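Amorpha-4,11-diene synthase (Artemisia annua, PDB 4GAX) probably catalyses the metal-dependent cyclisation of farnesyl diphosphate to sesquiterpene products, as amorpha-4,11-diene synthase does. Local coordinates at residues Gln40-Asp45 with Leu262-Lys267; Lys272-Tyr277 with Met350-Lys355; Asp280-Cys285 with Val308-Thr313; Tyr286-Ala291 with Ile526-Phe531; Ile303-Val308 with Asn420-Thr425. One frame throughout, in Å; residues are numbered along the deposited sequence.

Interaction 1 (Gln40-Asp45 with Leu262-Lys267); sequences QFLIVD and LSKWWK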
# COMPACT_ATOMS: atom_id res chain seq x y z
N GLN A 40 21.75 12.57 3.49
CA GLN A 40 21.93 12.10 2.11
C GLN A 40 20.76 12.44 1.18
O GLN A 40 20.93 12.49 -0.05
CB GLN A 40 22.18 10.58 2.08
CG GLN A 40 20.94 9.72 2.29
CD GLN A 40 21.27 8.23 2.34
OE1 GLN A 40 21.53 7.67 3.41
NE2 GLN A 40 21.25 7.58 1.18
N PHE A 41 19.59 12.69 1.75
CA PHE A 41 18.42 13.00 0.92
C PHE A 41 18.09 14.49 0.87
O PHE A 41 17.17 14.89 0.16
CB PHE A 41 17.18 12.24 1.41
CG PHE A 41 17.32 10.74 1.35
CD1 PHE A 41 17.44 10.08 0.13
CD2 PHE A 41 17.28 9.97 2.52
CE1 PHE A 41 17.54 8.69 0.07
CE2 PHE A 41 17.39 8.59 2.47
CZ PHE A 41 17.51 7.94 1.24
N LEU A 42 18.82 15.30 1.63
CA LEU A 42 18.48 16.73 1.78
C LEU A 42 18.59 17.49 0.46
O LEU A 42 17.66 18.18 0.03
CB LEU A 42 19.36 17.38 2.86
CG LEU A 42 18.93 18.73 3.44
CD1 LEU A 42 19.51 19.90 2.67
CD2 LEU A 42 17.40 18.84 3.51
N ILE A 43 19.75 17.37 -0.17
CA ILE A 43 19.99 17.96 -1.48
C ILE A 43 20.12 16.82 -2.48
O ILE A 43 20.84 15.84 -2.24
CB ILE A 43 21.30 18.78 -1.51
CG1 ILE A 43 21.24 19.92 -0.48
CG2 ILE A 43 21.55 19.34 -2.91
CD1 ILE A 43 20.16 20.96 -0.77
N VAL A 44 19.40 16.93 -3.60
CA VAL A 44 19.50 15.92 -4.64
C VAL A 44 20.30 16.45 -5.84
O VAL A 44 20.11 17.58 -6.29
CB VAL A 44 18.12 15.36 -5.05
CG1 VAL A 44 17.93 15.35 -6.56
CG2 VAL A 44 17.96 13.97 -4.48
N ASP A 45 21.22 15.61 -6.32
CA ASP A 45 22.08 15.97 -7.44
C ASP A 45 21.73 15.09 -8.62
O ASP A 45 22.56 14.88 -9.51
CB ASP A 45 23.55 15.77 -7.06
CG ASP A 45 24.48 16.75 -7.75
OD1 ASP A 45 24.77 17.81 -7.16
OD2 ASP A 45 24.92 16.46 -8.88
N LEU A 262 10.66 17.37 1.22
CA LEU A 262 10.18 16.98 2.54
C LEU A 262 11.25 17.07 3.60
O LEU A 262 10.96 17.42 4.75
CB LEU A 262 9.59 15.57 2.49
CG LEU A 262 8.19 15.56 1.89
CD1 LEU A 262 7.84 14.15 1.43
CD2 LEU A 262 7.17 16.07 2.93
N SER A 263 12.49 16.75 3.22
CA SER A 263 13.61 16.78 4.14
C SER A 263 13.88 18.21 4.58
O SER A 263 14.18 18.44 5.75
CB SER A 263 14.87 16.15 3.52
OG SER A 263 14.63 14.79 3.23
N LYS A 264 13.76 19.16 3.65
CA LYS A 264 14.00 20.57 3.98
C LYS A 264 12.92 21.11 4.92
O LYS A 264 13.23 21.77 5.91
CB LYS A 264 14.06 21.44 2.72
CG LYS A 264 15.45 21.53 2.12
CD LYS A 264 15.40 21.82 0.63
CE LYS A 264 16.65 21.30 -0.06
NZ LYS A 264 16.67 21.62 -1.51
N TRP A 265 11.67 20.83 4.56
CA TRP A 265 10.52 21.15 5.40
C TRP A 265 10.68 20.62 6.82
O TRP A 265 10.48 21.35 7.80
CB TRP A 265 9.28 20.53 4.77
CG TRP A 265 7.98 20.68 5.54
CD1 TRP A 265 7.14 21.76 5.54
CD2 TRP A 265 7.35 19.67 6.35
NE1 TRP A 265 6.04 21.50 6.33
CE2 TRP A 265 6.14 20.23 6.84
CE3 TRP A 265 7.70 18.37 6.73
CZ2 TRP A 265 5.27 19.52 7.67
CZ3 TRP A 265 6.84 17.66 7.56
CH2 TRP A 265 5.64 18.23 8.02
N TRP A 266 11.05 19.34 6.93
CA TRP A 266 11.21 18.69 8.23
C TRP A 266 12.37 19.29 9.01
O TRP A 266 12.27 19.53 10.22
CB TRP A 266 11.41 17.17 8.06
CG TRP A 266 11.45 16.43 9.37
CD1 TRP A 266 12.51 15.73 9.89
CD2 TRP A 266 10.40 16.37 10.35
NE1 TRP A 266 12.17 15.21 11.12
CE2 TRP A 266 10.88 15.59 11.43
CE3 TRP A 266 9.11 16.89 10.41
CZ2 TRP A 266 10.11 15.32 12.56
CZ3 TRP A 266 8.33 16.62 11.53
CH2 TRP A 266 8.83 15.84 12.59
N LYS A 267 13.49 19.51 8.33
CA LYS A 267 14.66 20.08 8.97
C LYS A 267 14.36 21.48 9.51
O LYS A 267 14.92 21.90 10.53
CB LYS A 267 15.84 20.14 8.01
CG LYS A 267 17.07 20.86 8.59
CD LYS A 267 18.18 20.99 7.56
CE LYS A 267 19.33 21.84 8.09
NZ LYS A 267 19.88 21.27 9.35

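Interaction 2 (Lys272-Tyr277 with Met350-Lys355); sequences KNNAPY and MKPIYK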
# COMPACT_ATOMS: atom_id res chain seq x y z
N LYS A 272 14.39 18.01 17.07
CA LYS A 272 15.11 17.67 18.29
C LYS A 272 14.99 18.78 19.32
O LYS A 272 15.06 18.53 20.51
CB LYS A 272 16.58 17.34 17.99
CG LYS A 272 17.42 18.50 17.49
CD LYS A 272 18.16 18.13 16.20
CE LYS A 272 18.83 16.76 16.30
NZ LYS A 272 19.93 16.73 17.30
N ASN A 273 14.76 20.00 18.85
CA ASN A 273 14.51 21.12 19.75
C ASN A 273 13.03 21.40 20.01
O ASN A 273 12.65 21.73 21.14
CB ASN A 273 15.18 22.39 19.21
CG ASN A 273 16.69 22.37 19.40
OD1 ASN A 273 17.19 21.85 20.40
ND2 ASN A 273 17.41 22.93 18.43
N ASN A 274 12.20 21.26 18.98
CA ASN A 274 10.81 21.68 19.08
C ASN A 274 9.84 20.55 19.43
O ASN A 274 8.67 20.80 19.71
CB ASN A 274 10.39 22.39 17.78
CG ASN A 274 11.10 23.71 17.60
OD1 ASN A 274 11.07 24.58 18.48
ND2 ASN A 274 11.77 23.88 16.46
N ALA A 275 10.34 19.32 19.41
CA ALA A 275 9.56 18.17 19.87
C ALA A 275 10.48 17.04 20.33
O ALA A 275 10.51 15.97 19.71
CB ALA A 275 8.64 17.68 18.76
N PRO A 276 11.23 17.26 21.42
CA PRO A 276 12.26 16.29 21.79
C PRO A 276 11.68 14.97 22.31
O PRO A 276 12.38 13.96 22.42
CB PRO A 276 13.04 17.02 22.89
CG PRO A 276 12.02 17.92 23.51
CD PRO A 276 11.11 18.36 22.40
N TYR A 277 10.39 14.99 22.63
CA TYR A 277 9.68 13.79 23.03
C TYR A 277 9.46 12.84 21.84
O TYR A 277 9.25 11.64 22.03
CB TYR A 277 8.34 14.17 23.65
CG TYR A 277 7.50 15.05 22.76
CD1 TYR A 277 6.68 14.51 21.79
CD2 TYR A 277 7.53 16.44 22.89
CE1 TYR A 277 5.93 15.30 20.97
CE2 TYR A 277 6.77 17.24 22.07
CZ TYR A 277 5.97 16.66 21.11
OH TYR A 277 5.21 17.44 20.28
N MET A 350 3.44 22.46 23.47
CA MET A 350 2.57 22.04 22.37
C MET A 350 2.46 23.12 21.29
O MET A 350 1.88 22.88 20.23
CB MET A 350 1.18 21.68 22.89
CG MET A 350 1.12 20.43 23.74
SD MET A 350 -0.42 20.37 24.68
CE MET A 350 -0.60 18.59 24.92
N LYS A 351 2.99 24.30 21.58
CA LYS A 351 2.91 25.40 20.62
C LYS A 351 3.56 25.13 19.26
O LYS A 351 2.92 25.35 18.22
CB LYS A 351 3.41 26.71 21.24
CG LYS A 351 2.55 27.22 22.41
CD LYS A 351 2.97 28.62 22.85
CE LYS A 351 1.95 29.21 23.83
NZ LYS A 351 2.15 30.67 24.06
N PRO A 352 4.81 24.62 19.24
CA PRO A 352 5.42 24.42 17.91
C PRO A 352 4.65 23.45 17.03
O PRO A 352 4.59 23.61 15.81
CB PRO A 352 6.81 23.83 18.23
CG PRO A 352 7.10 24.30 19.65
CD PRO A 352 5.75 24.30 20.33
N ILE A 353 4.06 22.43 17.65
CA ILE A 353 3.39 21.39 16.88
C ILE A 353 2.05 21.92 16.39
O ILE A 353 1.61 21.60 15.29
CB ILE A 353 3.19 20.10 17.73
CG1 ILE A 353 4.55 19.58 18.25
CG2 ILE A 353 2.49 19.02 16.91
CD1 ILE A 353 5.16 20.35 19.45
N TYR A 354 1.40 22.75 17.21
CA TYR A 354 0.14 23.33 16.79
C TYR A 354 0.39 24.25 15.60
O TYR A 354 -0.38 24.25 14.64
CB TYR A 354 -0.54 24.11 17.93
CG TYR A 354 -1.99 24.44 17.63
CD1 TYR A 354 -2.98 23.46 17.74
CD2 TYR A 354 -2.37 25.72 17.24
CE1 TYR A 354 -4.31 23.76 17.47
CE2 TYR A 354 -3.70 26.02 16.97
CZ TYR A 354 -4.66 25.04 17.09
OH TYR A 354 -5.98 25.34 16.81
N LYS A 355 1.48 25.00 15.67
CA LYS A 355 1.89 25.89 14.58
C LYS A 355 2.22 25.15 13.29
O LYS A 355 1.76 25.54 12.20
CB LYS A 355 3.11 26.71 15.02
CG LYS A 355 3.69 27.62 13.94
CD LYS A 355 2.71 28.72 13.53
CE LYS A 355 3.37 29.72 12.56
NZ LYS A 355 2.37 30.33 11.63

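Interaction 3 (Asp280-Cys285 with Val308-Thr313); sequences DRIVEC and VIALVT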
# COMPACT_ATOMS: atom_id res chain seq x y z
N ASP A 280 12.62 11.50 14.86
CA ASP A 280 13.11 12.12 13.62
C ASP A 280 12.98 11.08 12.50
O ASP A 280 13.93 10.32 12.23
CB ASP A 280 14.56 12.56 13.79
CG ASP A 280 15.09 13.36 12.61
OD1 ASP A 280 14.28 13.81 11.77
OD2 ASP A 280 16.33 13.54 12.52
N ARG A 281 11.82 11.04 11.84
CA ARG A 281 11.49 9.96 10.90
C ARG A 281 10.89 10.41 9.58
O ARG A 281 9.98 9.75 9.05
CB ARG A 281 10.51 8.97 11.56
CG ARG A 281 11.08 8.23 12.78
CD ARG A 281 12.24 7.33 12.37
NE ARG A 281 13.43 7.57 13.18
CZ ARG A 281 13.69 6.95 14.33
NH1 ARG A 281 12.84 6.07 14.82
NH2 ARG A 281 14.80 7.23 15.00
N ILE A 282 11.41 11.49 9.01
CA ILE A 282 10.79 11.99 7.77
C ILE A 282 10.90 10.98 6.61
O ILE A 282 9.98 10.86 5.80
CB ILE A 282 11.29 13.39 7.37
CG1 ILE A 282 10.29 14.07 6.44
CG2 ILE A 282 12.67 13.33 6.73
CD1 ILE A 282 8.86 14.18 7.03
N VAL A 283 12.00 10.23 6.56
CA VAL A 283 12.19 9.27 5.47
C VAL A 283 11.12 8.19 5.57
O VAL A 283 10.51 7.79 4.57
CB VAL A 283 13.59 8.62 5.51
CG1 VAL A 283 13.71 7.52 4.43
CG2 VAL A 283 14.68 9.67 5.32
N GLU A 284 10.89 7.76 6.80
CA GLU A 284 9.85 6.78 7.10
C GLU A 284 8.43 7.25 6.77
O GLU A 284 7.61 6.49 6.26
CB GLU A 284 9.97 6.36 8.57
CG GLU A 284 11.22 5.51 8.88
CD GLU A 284 12.55 6.30 8.88
OE1 GLU A 284 12.54 7.56 8.95
OE2 GLU A 284 13.62 5.66 8.81
N CYS A 285 8.14 8.52 7.02
CA CYS A 285 6.80 9.04 6.69
C CYS A 285 6.64 9.09 5.18
O CYS A 285 5.59 8.75 4.64
CB CYS A 285 6.60 10.43 7.28
SG CYS A 285 6.65 10.48 9.10
N VAL A 308 1.31 14.95 6.60
CA VAL A 308 0.26 14.57 7.53
C VAL A 308 0.70 13.38 8.38
O VAL A 308 0.45 13.35 9.59
CB VAL A 308 -1.07 14.26 6.80
CG1 VAL A 308 -2.10 13.69 7.74
CG2 VAL A 308 -1.62 15.54 6.15
N ILE A 309 1.37 12.41 7.77
CA ILE A 309 1.91 11.29 8.54
C ILE A 309 2.95 11.75 9.58
O ILE A 309 2.98 11.25 10.72
CB ILE A 309 2.46 10.17 7.61
CG1 ILE A 309 1.31 9.58 6.81
CG2 ILE A 309 3.17 9.08 8.42
CD1 ILE A 309 1.74 8.67 5.64
N ALA A 310 3.78 12.72 9.21
CA ALA A 310 4.72 13.29 10.17
C ALA A 310 3.97 13.96 11.31
O ALA A 310 4.39 13.89 12.47
CB ALA A 310 5.67 14.27 9.50
N LEU A 311 2.85 14.61 11.00
CA LEU A 311 2.05 15.30 12.03
C LEU A 311 1.35 14.32 12.97
O LEU A 311 1.24 14.56 14.18
CB LEU A 311 1.02 16.22 11.39
CG LEU A 311 1.54 17.53 10.80
CD1 LEU A 311 0.38 18.18 10.04
CD2 LEU A 311 2.04 18.44 11.93
N VAL A 312 0.86 13.22 12.40
CA VAL A 312 0.23 12.14 13.14
C VAL A 312 1.23 11.51 14.11
O VAL A 312 0.91 11.25 15.27
CB VAL A 312 -0.28 11.05 12.17
CG1 VAL A 312 -0.61 9.77 12.92
CG2 VAL A 312 -1.48 11.56 11.41
N THR A 313 2.43 11.27 13.61
CA THR A 313 3.50 10.71 14.41
C THR A 313 3.78 11.60 15.62
O THR A 313 3.89 11.11 16.75
CB THR A 313 4.77 10.52 13.56
OG1 THR A 313 4.48 9.66 12.45
CG2 THR A 313 5.89 9.92 14.38

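Interaction 4 (Tyr286-Ala291 with Ile526-Phe531); sequences YFWALA and INLVHF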
# COMPACT_ATOMS: atom_id res chain seq x y z
N TYR A 286 7.70 9.50 4.49
CA TYR A 286 7.66 9.55 3.03
C TYR A 286 7.46 8.15 2.41
O TYR A 286 6.69 7.99 1.46
CB TYR A 286 8.94 10.19 2.46
CG TYR A 286 8.92 10.19 0.96
CD1 TYR A 286 9.83 9.43 0.23
CD2 TYR A 286 7.96 10.90 0.27
CE1 TYR A 286 9.77 9.41 -1.18
CE2 TYR A 286 7.89 10.89 -1.12
CZ TYR A 286 8.80 10.14 -1.84
OH TYR A 286 8.72 10.12 -3.22
N PHE A 287 8.15 7.15 2.95
CA PHE A 287 8.08 5.79 2.41
C PHE A 287 6.66 5.27 2.51
O PHE A 287 6.15 4.62 1.60
CB PHE A 287 9.07 4.85 3.12
CG PHE A 287 9.28 3.54 2.41
CD1 PHE A 287 9.97 3.49 1.21
CD2 PHE A 287 8.79 2.35 2.94
CE1 PHE A 287 10.16 2.28 0.53
CE2 PHE A 287 8.98 1.13 2.28
CZ PHE A 287 9.66 1.10 1.07
N TRP A 288 6.01 5.58 3.62
CA TRP A 288 4.61 5.23 3.80
C TRP A 288 3.73 5.97 2.78
O TRP A 288 2.84 5.36 2.14
CB TRP A 288 4.23 5.58 5.24
CG TRP A 288 2.96 5.04 5.75
CD1 TRP A 288 1.89 4.60 5.04
CD2 TRP A 288 2.61 4.89 7.13
NE1 TRP A 288 0.89 4.19 5.89
CE2 TRP A 288 1.31 4.36 7.18
CE3 TRP A 288 3.27 5.17 8.33
CZ2 TRP A 288 0.66 4.07 8.39
CZ3 TRP A 288 2.62 4.88 9.54
CH2 TRP A 288 1.33 4.35 9.55
N ALA A 289 3.96 7.27 2.61
CA ALA A 289 3.19 8.03 1.62
C ALA A 289 3.44 7.47 0.22
O ALA A 289 2.53 7.39 -0.62
CB ALA A 289 3.56 9.51 1.67
N LEU A 290 4.69 7.07 -0.02
CA LEU A 290 5.11 6.54 -1.31
C LEU A 290 4.35 5.27 -1.67
O LEU A 290 4.18 4.94 -2.84
CB LEU A 290 6.61 6.27 -1.30
CG LEU A 290 7.23 5.77 -2.61
CD1 LEU A 290 6.88 6.69 -3.79
CD2 LEU A 290 8.74 5.62 -2.45
N ALA A 291 3.86 4.57 -0.64
CA ALA A 291 3.09 3.34 -0.86
C ALA A 291 1.69 3.59 -1.40
O ALA A 291 1.17 2.79 -2.19
CB ALA A 291 3.01 2.53 0.44
N ILE A 526 -6.12 0.35 -1.20
CA ILE A 526 -5.67 -1.04 -1.16
C ILE A 526 -4.15 -1.09 -0.98
O ILE A 526 -3.64 -2.00 -0.32
CB ILE A 526 -6.15 -1.89 -2.38
CG1 ILE A 526 -6.00 -3.39 -2.08
CG2 ILE A 526 -5.35 -1.58 -3.66
CD1 ILE A 526 -6.94 -3.88 -1.00
N ASN A 527 -3.45 -0.11 -1.54
CA ASN A 527 -1.99 -0.09 -1.40
C ASN A 527 -1.64 0.19 0.06
O ASN A 527 -0.76 -0.46 0.62
CB ASN A 527 -1.36 0.98 -2.31
CG ASN A 527 -1.44 0.62 -3.79
OD1 ASN A 527 -1.63 -0.56 -4.15
ND2 ASN A 527 -1.29 1.62 -4.65
N LEU A 528 -2.34 1.14 0.67
CA LEU A 528 -2.10 1.44 2.08
C LEU A 528 -2.39 0.23 2.97
O LEU A 528 -1.72 0.03 3.98
CB LEU A 528 -2.89 2.66 2.55
CG LEU A 528 -2.36 3.99 1.99
CD1 LEU A 528 -3.30 5.15 2.34
CD2 LEU A 528 -0.96 4.28 2.51
N VAL A 529 -3.39 -0.57 2.61
CA VAL A 529 -3.66 -1.79 3.39
C VAL A 529 -2.52 -2.80 3.22
O VAL A 529 -2.05 -3.39 4.19
CB VAL A 529 -5.00 -2.47 2.96
CG1 VAL A 529 -5.18 -3.80 3.69
CG2 VAL A 529 -6.18 -1.56 3.24
N HIS A 530 -2.07 -3.01 1.99
CA HIS A 530 -0.95 -3.93 1.76
C HIS A 530 0.34 -3.44 2.40
O HIS A 530 1.18 -4.24 2.85
CB HIS A 530 -0.76 -4.18 0.25
CG HIS A 530 -1.80 -5.09 -0.33
ND1 HIS A 530 -2.34 -4.89 -1.58
CD2 HIS A 530 -2.40 -6.19 0.17
CE1 HIS A 530 -3.23 -5.84 -1.83
NE2 HIS A 530 -3.29 -6.64 -0.77
N PHE A 531 0.49 -2.12 2.46
CA PHE A 531 1.65 -1.55 3.16
C PHE A 531 1.78 -2.00 4.61
O PHE A 531 2.90 -2.09 5.17
CB PHE A 531 1.65 -0.02 3.08
CG PHE A 531 2.81 0.60 3.79
CD1 PHE A 531 4.08 0.51 3.25
CD2 PHE A 531 2.63 1.25 5.00
CE1 PHE A 531 5.16 1.08 3.90
CE2 PHE A 531 3.72 1.82 5.66
CZ PHE A 531 4.99 1.74 5.10
O HOH W 1 -1.41 2.16 5.84

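Interaction 5 (Ile303-Val308 with Asn420-Thr425); sequences IFLAKV and NLLTTT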
# COMPACT_ATOMS: atom_id res chain seq x y z
N ILE A 303 3.47 14.25 -1.23
CA ILE A 303 4.17 15.20 -0.36
C ILE A 303 3.26 15.61 0.79
O ILE A 303 3.68 15.64 1.95
CB ILE A 303 4.68 16.42 -1.14
CG1 ILE A 303 5.86 16.00 -2.03
CG2 ILE A 303 5.09 17.55 -0.19
CD1 ILE A 303 6.29 17.06 -3.04
N PHE A 304 2.00 15.90 0.49
CA PHE A 304 1.06 16.31 1.53
C PHE A 304 0.81 15.16 2.52
O PHE A 304 0.76 15.37 3.73
CB PHE A 304 -0.28 16.75 0.92
CG PHE A 304 -1.25 17.25 1.94
CD1 PHE A 304 -0.94 18.36 2.71
CD2 PHE A 304 -2.45 16.58 2.17
CE1 PHE A 304 -1.82 18.83 3.70
CE2 PHE A 304 -3.34 17.04 3.15
CZ PHE A 304 -3.03 18.17 3.91
N LEU A 305 0.65 13.95 1.99
CA LEU A 305 0.38 12.79 2.82
C LEU A 305 1.55 12.54 3.75
O LEU A 305 1.36 12.24 4.94
CB LEU A 305 0.08 11.57 1.95
CG LEU A 305 -0.11 10.21 2.64
CD1 LEU A 305 -1.28 10.23 3.62
CD2 LEU A 305 -0.35 9.11 1.56
N ALA A 306 2.76 12.69 3.24
CA ALA A 306 3.94 12.51 4.06
C ALA A 306 3.94 13.51 5.22
O ALA A 306 4.25 13.14 6.36
CB ALA A 306 5.21 12.67 3.22
N LYS A 307 3.60 14.77 4.94
CA LYS A 307 3.52 15.77 6.00
C LYS A 307 2.48 15.40 7.05
O LYS A 307 2.72 15.53 8.25
CB LYS A 307 3.19 17.15 5.41
CG LYS A 307 4.32 17.67 4.50
CD LYS A 307 3.91 18.99 3.83
CE LYS A 307 5.07 19.57 3.00
NZ LYS A 307 4.68 20.88 2.36
N VAL A 308 1.31 14.95 6.60
CA VAL A 308 0.26 14.57 7.53
C VAL A 308 0.70 13.38 8.38
O VAL A 308 0.45 13.35 9.59
CB VAL A 308 -1.07 14.26 6.80
CG1 VAL A 308 -2.10 13.69 7.74
CG2 VAL A 308 -1.62 15.54 6.15
N ASN A 420 -9.10 5.99 8.67
CA ASN A 420 -9.94 7.04 8.12
C ASN A 420 -9.12 8.26 7.70
O ASN A 420 -9.35 8.85 6.63
CB ASN A 420 -11.01 7.47 9.15
CG ASN A 420 -11.94 6.34 9.54
OD1 ASN A 420 -12.03 5.31 8.84
ND2 ASN A 420 -12.66 6.52 10.65
N LEU A 421 -8.16 8.63 8.53
CA LEU A 421 -7.39 9.85 8.30
C LEU A 421 -6.49 9.74 7.06
O LEU A 421 -6.51 10.62 6.18
CB LEU A 421 -6.57 10.22 9.54
CG LEU A 421 -5.65 11.44 9.41
CD1 LEU A 421 -6.46 12.66 9.01
CD2 LEU A 421 -4.93 11.71 10.72
N LEU A 422 -5.74 8.64 6.96
CA LEU A 422 -4.88 8.42 5.80
C LEU A 422 -5.69 8.35 4.52
O LEU A 422 -5.25 8.86 3.48
CB LEU A 422 -4.06 7.14 5.96
CG LEU A 422 -3.07 7.15 7.14
CD1 LEU A 422 -2.24 5.87 7.16
CD2 LEU A 422 -2.17 8.39 7.09
N THR A 423 -6.86 7.72 4.57
CA THR A 423 -7.72 7.63 3.38
C THR A 423 -8.19 9.01 2.93
O THR A 423 -8.07 9.39 1.76
CB THR A 423 -8.97 6.76 3.64
OG1 THR A 423 -8.58 5.42 3.95
CG2 THR A 423 -9.90 6.75 2.42
N THR A 424 -8.73 9.78 3.86
CA THR A 424 -9.21 11.10 3.49
C THR A 424 -8.07 12.09 3.21
O THR A 424 -8.28 13.09 2.51
CB THR A 424 -10.19 11.66 4.54
OG1 THR A 424 -9.55 11.70 5.82
CG2 THR A 424 -11.44 10.75 4.62
N THR A 425 -6.88 11.82 3.74
CA THR A 425 -5.72 12.66 3.39
C THR A 425 -5.40 12.43 1.92
O THR A 425 -4.99 13.36 1.19
CB THR A 425 -4.48 12.36 4.24
OG1 THR A 425 -4.75 12.66 5.62
CG2 THR A 425 -3.29 13.21 3.78

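Interaction 1 (Gln40-Asp45 with Leu262-Lys267)
Apolar contacts carry most of this junction between the loop residues 40-45 and one turn of helix 238-269. Leu42 has its CG anti to the backbone N (chi1 -163°), which swings the isobutyl group onto the helix. There CD2 sits 3.7 Å from Ser263 CB and 3.6 Å from Lys264 CG, so a single methyl bridges two successive helical residues. The Lys264 side chain runs extended beyond CG and crosses Leu42 at about a right angle. At the far end of that chain, CD1 of Ile43 rests 3.6 Å from Lys264 CE, the two side chains crossing obliquely.

No hydrogen bond crosses between the segments, although a carbonyl oxygen comes close to a lysine methylene. Lys264 CE lies 3.3 Å from Leu42 O, whereas Lys264 NZ is farther from the same oxygen, at 3.9 Å. Leu42 O instead accepts a hydrogen bond from Ser260 OG, one turn earlier on the helix. Ser263 OG, 4.0 Å from Phe41 CB, bonds back to Leu259 O of its own helix. Phe41 turns its ring elsewhere, against Val283, Leu259 and Arg256.

Between these two segments the loop is thus held by van der Waals packing on Ser263 CB and the lysine's aliphatic chain, while the bond to Ser260 fixes it from one turn earlier. The methylene next to the ammonium charge is probably polarised, which may make its approach to the carbonyl oxygen mildly attractive.

Interaction 2 (Lys272-Tyr277 with Met350-Lys355)
Ile353, Asn274 and Pro352 lose the most surface where the end of helix 271-274 and the loop after it meet the beginning of helix 351-370. Ile353 is the meeting point. Its CG1 lies anti to the carbonyl carbon (chi1 -58°), and chi2 of 77° folds CD1 back toward the loop. That methyl stands 3.5 Å from Asn274 O and 4.4 Å from Ala275 CB, and it also lies at the edge of the Tyr277 ring, near its plane. Tyr277 arrives tip to tip, with OH 3.0 Å from both CG1 and CD1 of Ile353, a tight approach for an oxygen and two carbons. Its first torsion places CG in the crowded position between N and C (chi1 54°), from where the phenol points at helix 351-370.

Asn274 and Pro352 cross obliquely, CB to CB at 3.9 Å, and the proline CG is 3.8 Å from Asn274 O. The amide ND2 of Asn274 is engaged elsewhere, on Phe269 O of the preceding helix.

Burial here is paid for in polarity. The Tyr277 hydroxyl is buried against CG1 and CD1 of Ile353 and has no hydrogen-bonding partner in the model, so shape, rather than pairing of polar groups, holds the two parts together.

Interaction 3 (Asp280-Cys285 with Val308-Thr313)
Cys285 leads the contact between helices 282-292 and 299-322. Its CB lies 3.9 Å from Ile309 CG2, and the first torsion (chi1 -63°) puts SG anti to the carbonyl carbon. From there the sulfur settles on the backbone of the opposing helix, 3.6 Å from both Ala310 N and Ala310 CA. The same SG has Ile309 CG2 at 3.8 Å, Ala310 CB at 3.9 Å and Thr313 OG1 at 4.1 Å, so three residues of helix 299-322 line one side of it. The small Ala310 side chain is consistent with this approach. Ala310 CB also meets Ile282 CD1 at 4.0 Å, one turn before the cysteine.

Thr313 is fixed by its own helix: OG1 donates to Ile309 O at 2.8 Å, lying 33° out of the carbonyl plane, and this oxygen also accepts from Thr313 N. A valine here would lack the hydroxyl, and the rotation would probably be less firmly fixed beside the sulfur.

Trp265 and Trp266 of helix 238-269 cover both Ile282 and Ala310. Such packing of successive helices belongs to the class I terpene synthase fold, where helix 299-322 carries the DDxxD sequence, which binds metal in this family.

Interaction 4 (Tyr286-Ala291 with Ile526-Phe531)
Trp288 receives Phe531 over one face of its indole, Phe531 CE2 standing 3.3 Å from Trp288 CG, and has Leu528 CD2 at its edge, 3.8 Å from Trp288 CD1. The five-membered ring and the phenyl ring are oblique, planes at 32° and centroids 4.3 Å apart. Over a face of Phe531 lies Trp288 CA, forming a CH-pi contact 28° off the ring normal. Phe287 CD2 meets the edge of Phe531, 4.0 Å from its CE1, and Ala291 CB approaches CD1 of the same ring obliquely at 3.6 Å.

One water joins the helices: Trp288 NE1 donates to it at 3.1 Å, and it donates to Leu528 O at 2.8 Å. Beyond the aromatic group, Asn527 ND2 bonds to Ser292 O, tying the end of helix 282-292 to helix 519-535.

The axes of the two segments are inclined at 133°, a steep crossing rather than an antiparallel pairing. In class I terpene synthases the helices equivalent to these two flank the cyclisation pocket, so this aromatic cluster is consistent with part of its wall or floor.

Interaction 5 (Ile303-Val308 with Asn420-Thr425)
Thr425 is the first-shell centre, its two branches meeting different atoms of helix 299-322. With CG2 anti to the backbone N, that methyl enters a group formed by Leu305 CD1 at 3.6 Å, Val308 CG2 at 3.7 Å and Phe304 CD2 at 3.8 Å. Its OG1 stands 3.5 Å from Val308 CG1, the two side chains meeting tip to tip. One turn away, Leu422 CD2 touches Leu305 CD1 at 4.0 Å.

A hydrogen bond sets the rotation: Thr425 OG1 donates to Leu421 O at 2.8 Å, 47° out of the carbonyl plane, and the same oxygen accepts from Thr425 N at 2.7 Å. The hydroxyl is thereby satisfied within its own helix, though it faces hydrocarbon. An alanine here would remove both branches and would probably loosen the packing against Phe304, Leu305 and Val308.

Farther out, Val308 CG2 lies over a face of the Phe304 ring, which also packs on Thr360 and Met364 of helix 351-370. Leu422 leans on Trp288.

The axes of segments 303-308 and 420-425 approach to 10.2 Å and run nearly antiparallel at 155°, an arrangement typical of neighbouring helices in the class I terpene synthase bundle that surrounds the active-site cavity.

Overall arrangement
Interactions 3, 4 and 5 form the buried core, their centres 10 to 13 Å apart. Helix 282-292 serves interactions 3 and 4, helix 299-322 serves 3 and 5, and Val308 belongs to both 3 and 5. Ile309 and Leu422 each reach Trp288, joining the three. Interaction 1 is only partly buried, yet Trp266 NE1 to Asp280 OD1 probably hydrogen-bonds it to interaction 3. Interaction 2, its centre about 29 Å from the chain's centre, is also buried; it adjoins interaction 3 in sequence but touches none of the others. Chemistry changes with place: a lysine's aliphatic chain near the surface, a buried phenol in interaction 2, sulfur and threonine methyl packing inside, and aromatic rings with a bridging water in interaction 4, the most central.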